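Local atomic coordinates of single-stranded DNA-binding protein (Mycobacterium smegmatis, PDB entry 5GQO), a protein that probably binds single-stranded DNA through an OB-fold domain, four copies of which assemble into a tetramer. Residues B[40-44]-B[45-49]; B[127-131]-B[132-136]. All blocks are in the same frame, centred on the assembly; numbering follows the deposited sequence.

The two contacts illustrate how one small OB-fold chain can use local turns for different ends. Contact 1 (40-44 with 45-49) closes the hairpin of strands 33-43 and 46-55 at the surface, where no other chain of the assembly touches it. Contact 2 (127-131 with 132-136) comes later in the chain and turns it into strand 133-137, which joins a strand of the second subunit. Their centres lie 26 Å apart and their nearest atoms about 12 Å, so neither touches the other. Contact 1 is the one near an annotated site: the nearest side-chain atoms of Tyr49 and Pro38, a calcium-binding residue, are about 3 Å apart, although no calcium is bound to this chain.

Contact 1 of 2, residues B[40-44]-B[45-49]; sequences RLRFG and DQELY
Arg40 and Glu47 meet in a salt bridge across the hairpin, NH2 of Arg40 lying 2.8 Å from OE2 of Glu47, with guanidinium and carboxylate planes nearly perpendicular (87°). The same Arg40 NH2 comes within 3.2 Å of CD1 of Tyr49, whose ring is almost parallel to the guanidinium. Arg40 leaves the backbone with CG anti to N (chi1 -179°) and bends at chi3, which turns NH2 toward the Glu47 and Tyr49 side chains of the neighbouring strand. Beside it, CG of Arg42 packs against CG of Glu47 at 4.1 Å. On the other face, Leu41 and Leu48 lie side by side (CD1 to CD2 4.2 Å), and Leu48 CB lies at the edge of the Phe43 ring, near its plane.

Paired backbone bonds fix this register. Leu41 and Leu48 exchange two, the straighter from Leu48 N to Leu41 O (2.8 Å, 172°), while Phe43 and Gln46 exchange two more around a type II' turn. Gly44, with positive phi, takes the second position of that turn.

Farther out, helix 80-89 covers Tyr49, and its Arg84 forms a salt bridge with Glu47 OE1. Two arginines thus hold one carboxylate, likely keeping Glu47 ionised, and the Arg84 bridge ties the hairpin to the helix.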
# COMPACT_ATOMS: atom_id res chain seq x y z
N ARG B 40 -4.85 -26.53 -7.40
CA ARG B 40 -4.84 -26.17 -8.79
C ARG B 40 -6.22 -26.44 -9.40
O ARG B 40 -6.89 -27.41 -9.06
CB ARG B 40 -3.82 -26.94 -9.57
CG ARG B 40 -3.84 -26.50 -11.05
CD ARG B 40 -2.84 -27.18 -11.96
NE ARG B 40 -1.68 -27.63 -11.22
CZ ARG B 40 -0.80 -26.84 -10.59
NH1 ARG B 40 0.19 -27.39 -9.92
NH2 ARG B 40 -0.92 -25.51 -10.61
N LEU B 41 -6.63 -25.55 -10.29
CA LEU B 41 -7.85 -25.69 -11.06
C LEU B 41 -7.57 -25.19 -12.47
O LEU B 41 -6.90 -24.15 -12.64
CB LEU B 41 -8.96 -24.89 -10.41
CG LEU B 41 -9.35 -25.42 -9.03
CD1 LEU B 41 -10.32 -24.44 -8.38
CD2 LEU B 41 -9.97 -26.81 -9.13
N ARG B 42 -8.00 -25.97 -13.48
CA ARG B 42 -7.84 -25.58 -14.88
C ARG B 42 -9.17 -25.22 -15.55
O ARG B 42 -10.24 -25.78 -15.20
CB ARG B 42 -7.09 -26.63 -15.67
CG ARG B 42 -5.63 -26.74 -15.28
CD ARG B 42 -4.91 -27.84 -16.02
NE ARG B 42 -3.63 -28.09 -15.34
CZ ARG B 42 -3.07 -29.28 -15.20
NH1 ARG B 42 -3.65 -30.38 -15.70
NH2 ARG B 42 -1.91 -29.40 -14.56
N PHE B 43 -9.10 -24.24 -16.46
CA PHE B 43 -10.26 -23.71 -17.21
C PHE B 43 -9.90 -23.45 -18.67
O PHE B 43 -9.38 -22.39 -18.99
CB PHE B 43 -10.80 -22.44 -16.56
CG PHE B 43 -11.18 -22.62 -15.13
CD1 PHE B 43 -12.31 -23.36 -14.81
CD2 PHE B 43 -10.41 -22.08 -14.10
CE1 PHE B 43 -12.68 -23.56 -13.48
CE2 PHE B 43 -10.77 -22.26 -12.78
CZ PHE B 43 -11.91 -23.01 -12.46
N GLY B 44 -10.18 -24.43 -19.55
CA GLY B 44 -9.51 -24.48 -20.84
C GLY B 44 -8.04 -24.09 -20.69
O GLY B 44 -7.27 -24.74 -19.97
N ASP B 45 -7.68 -22.99 -21.35
CA ASP B 45 -6.31 -22.46 -21.43
C ASP B 45 -5.69 -22.12 -20.08
O ASP B 45 -4.50 -22.33 -19.86
CB ASP B 45 -6.36 -21.15 -22.24
CG ASP B 45 -5.16 -20.91 -23.05
OD1 ASP B 45 -4.14 -21.52 -22.70
OD2 ASP B 45 -5.22 -20.12 -24.04
N GLN B 46 -6.54 -21.60 -19.19
CA GLN B 46 -6.13 -20.87 -17.99
C GLN B 46 -5.94 -21.74 -16.76
O GLN B 46 -6.59 -22.75 -16.60
CB GLN B 46 -7.19 -19.82 -17.63
CG GLN B 46 -6.87 -18.41 -18.06
CD GLN B 46 -6.10 -17.72 -16.96
OE1 GLN B 46 -4.96 -18.11 -16.63
NE2 GLN B 46 -6.72 -16.73 -16.35
N GLU B 47 -5.10 -21.28 -15.86
CA GLU B 47 -4.79 -22.05 -14.66
C GLU B 47 -4.92 -21.17 -13.43
O GLU B 47 -4.45 -20.03 -13.43
CB GLU B 47 -3.35 -22.52 -14.76
CG GLU B 47 -3.01 -23.81 -14.00
CD GLU B 47 -1.54 -24.19 -14.18
OE1 GLU B 47 -1.06 -24.12 -15.33
OE2 GLU B 47 -0.84 -24.51 -13.18
N LEU B 48 -5.52 -21.72 -12.39
CA LEU B 48 -5.61 -21.07 -11.12
C LEU B 48 -4.84 -21.89 -10.09
O LEU B 48 -5.00 -23.11 -10.02
CB LEU B 48 -7.07 -20.99 -10.65
CG LEU B 48 -7.30 -20.47 -9.21
CD1 LEU B 48 -6.81 -19.04 -9.10
CD2 LEU B 48 -8.76 -20.57 -8.84
N TYR B 49 -4.09 -21.19 -9.24
CA TYR B 49 -3.45 -21.81 -8.11
C TYR B 49 -3.71 -20.94 -6.93
O TYR B 49 -3.38 -19.76 -6.90
CB TYR B 49 -1.98 -21.87 -8.39
CG TYR B 49 -1.22 -22.85 -7.57
CD1 TYR B 49 -1.43 -24.21 -7.72
CD2 TYR B 49 -0.24 -22.43 -6.67
CE1 TYR B 49 -0.70 -25.12 -6.98
CE2 TYR B 49 0.50 -23.32 -5.94
CZ TYR B 49 0.26 -24.67 -6.09
OH TYR B 49 1.00 -25.58 -5.38

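Contact 2 of 2, residues B[127-131]-B[132-136]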
# COMPACT_ATOMS: atom_id res chain seq x y z
N PRO B 127 8.92 -15.80 -2.61
CA PRO B 127 9.35 -16.16 -1.27
C PRO B 127 9.95 -14.90 -0.54
O PRO B 127 10.45 -14.00 -1.19
CB PRO B 127 10.43 -17.20 -1.56
CG PRO B 127 11.02 -16.78 -2.84
CD PRO B 127 9.85 -16.30 -3.62
N ASP B 128 9.87 -14.86 0.77
CA ASP B 128 10.39 -13.71 1.55
C ASP B 128 11.83 -13.99 1.84
O ASP B 128 12.12 -14.84 2.68
CB ASP B 128 9.59 -13.56 2.86
CG ASP B 128 10.03 -12.37 3.72
OD1 ASP B 128 10.98 -11.65 3.37
OD2 ASP B 128 9.39 -12.13 4.78
N LEU B 129 12.73 -13.29 1.14
CA LEU B 129 14.18 -13.47 1.31
C LEU B 129 14.75 -12.93 2.63
O LEU B 129 15.95 -13.08 2.87
CB LEU B 129 14.96 -12.87 0.13
CG LEU B 129 14.63 -13.47 -1.25
CD1 LEU B 129 15.40 -12.79 -2.40
CD2 LEU B 129 14.93 -14.95 -1.24
N SER B 130 13.92 -12.38 3.51
CA SER B 130 14.39 -12.11 4.89
C SER B 130 14.40 -13.37 5.72
O SER B 130 15.01 -13.42 6.76
CB SER B 130 13.53 -11.05 5.58
OG SER B 130 12.25 -11.53 5.85
N ARG B 131 13.73 -14.41 5.24
CA ARG B 131 13.53 -15.61 6.01
C ARG B 131 13.99 -16.87 5.27
O ARG B 131 13.80 -17.99 5.78
CB ARG B 131 12.04 -15.73 6.37
CG ARG B 131 11.60 -14.75 7.43
CD ARG B 131 10.17 -14.98 7.83
NE ARG B 131 9.31 -14.34 6.86
CZ ARG B 131 8.04 -14.69 6.65
NH1 ARG B 131 7.49 -15.72 7.32
NH2 ARG B 131 7.32 -14.03 5.71
N CYS B 132 14.64 -16.71 4.11
CA CYS B 132 15.02 -17.86 3.30
C CYS B 132 15.99 -17.44 2.20
O CYS B 132 16.37 -16.28 2.10
CB CYS B 132 13.77 -18.53 2.72
SG CYS B 132 12.98 -17.66 1.33
N ILE B 133 16.36 -18.40 1.35
CA ILE B 133 17.20 -18.17 0.17
C ILE B 133 16.45 -18.75 -1.04
O ILE B 133 15.71 -19.72 -0.93
CB ILE B 133 18.51 -18.96 0.32
CG1 ILE B 133 19.28 -18.53 1.56
CG2 ILE B 133 19.37 -18.88 -0.93
CD1 ILE B 133 20.24 -17.40 1.34
N ALA B 134 16.70 -18.21 -2.22
CA ALA B 134 16.11 -18.73 -3.43
C ALA B 134 17.11 -18.79 -4.56
O ALA B 134 17.83 -17.82 -4.86
CB ALA B 134 14.94 -17.87 -3.84
N ARG B 135 17.12 -19.95 -5.20
CA ARG B 135 17.89 -20.19 -6.39
C ARG B 135 16.91 -20.00 -7.57
O ARG B 135 15.94 -20.77 -7.76
CB ARG B 135 18.45 -21.61 -6.28
CG ARG B 135 18.87 -22.00 -4.82
CD ARG B 135 19.99 -21.11 -4.27
NE ARG B 135 21.16 -21.28 -5.12
CZ ARG B 135 21.97 -22.35 -5.06
NH1 ARG B 135 21.76 -23.32 -4.16
NH2 ARG B 135 22.98 -22.44 -5.89
N VAL B 136 17.13 -18.93 -8.32
CA VAL B 136 16.16 -18.41 -9.29
C VAL B 136 16.46 -19.05 -10.65
O VAL B 136 17.61 -19.08 -11.00
CB VAL B 136 16.31 -16.86 -9.40
CG1 VAL B 136 15.58 -16.29 -10.60
CG2 VAL B 136 15.85 -16.18 -8.14
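The Pro127 ring meets the following segment through two of its carbons, CB resting 3.9 Å from SG of Cys132 and CG touching the methyl group of Ala134. The Arg131 guanidinium is engaged at its edge: OD2 of Asp128 lies in the guanidinium plane, 3.0 Å from both NE and NH2, in a salt bridge. This side-on grip meets the anti lone pair of OD2 with NH2, whereas NE arrives from above the carboxylate plane. The other oxygen, OD1, accepts from Ser130 N at 3.0 Å and from Ser130 OG at 2.8 Å, both on the same face of the carboxylate. Four donors thereby fix the rotation of the Asp128 carboxylate.

Asp128 OD1 and Ser130 N make an Asx turn, laid over a type I turn from Asp128 to Arg131 that the bond from Arg131 N to Asp128 O closes. In the OB fold of this protein, the loop carries the chain from strand 124-126 to strand 133-137, which pairs antiparallel with a strand of the second subunit.

Inside the bend, Cys132 is turned with SG between its backbone N and carbonyl carbon (chi1 75°), bringing the sulfur against both Pro127 CB and Leu129 CD2 (4.2 Å from the latter) and 3.2 Å from Asp128 O. That leucine methyl also packs on Ala134 CB at 3.9 Å, so Pro127 and Leu129 share the alanine. Arg131 reaches beyond the turn as well, with NH2 bonded to Gly32 O and NH1 to Asn33 OD1, while Ser89 OG of the second subunit bonds to Ala134 N.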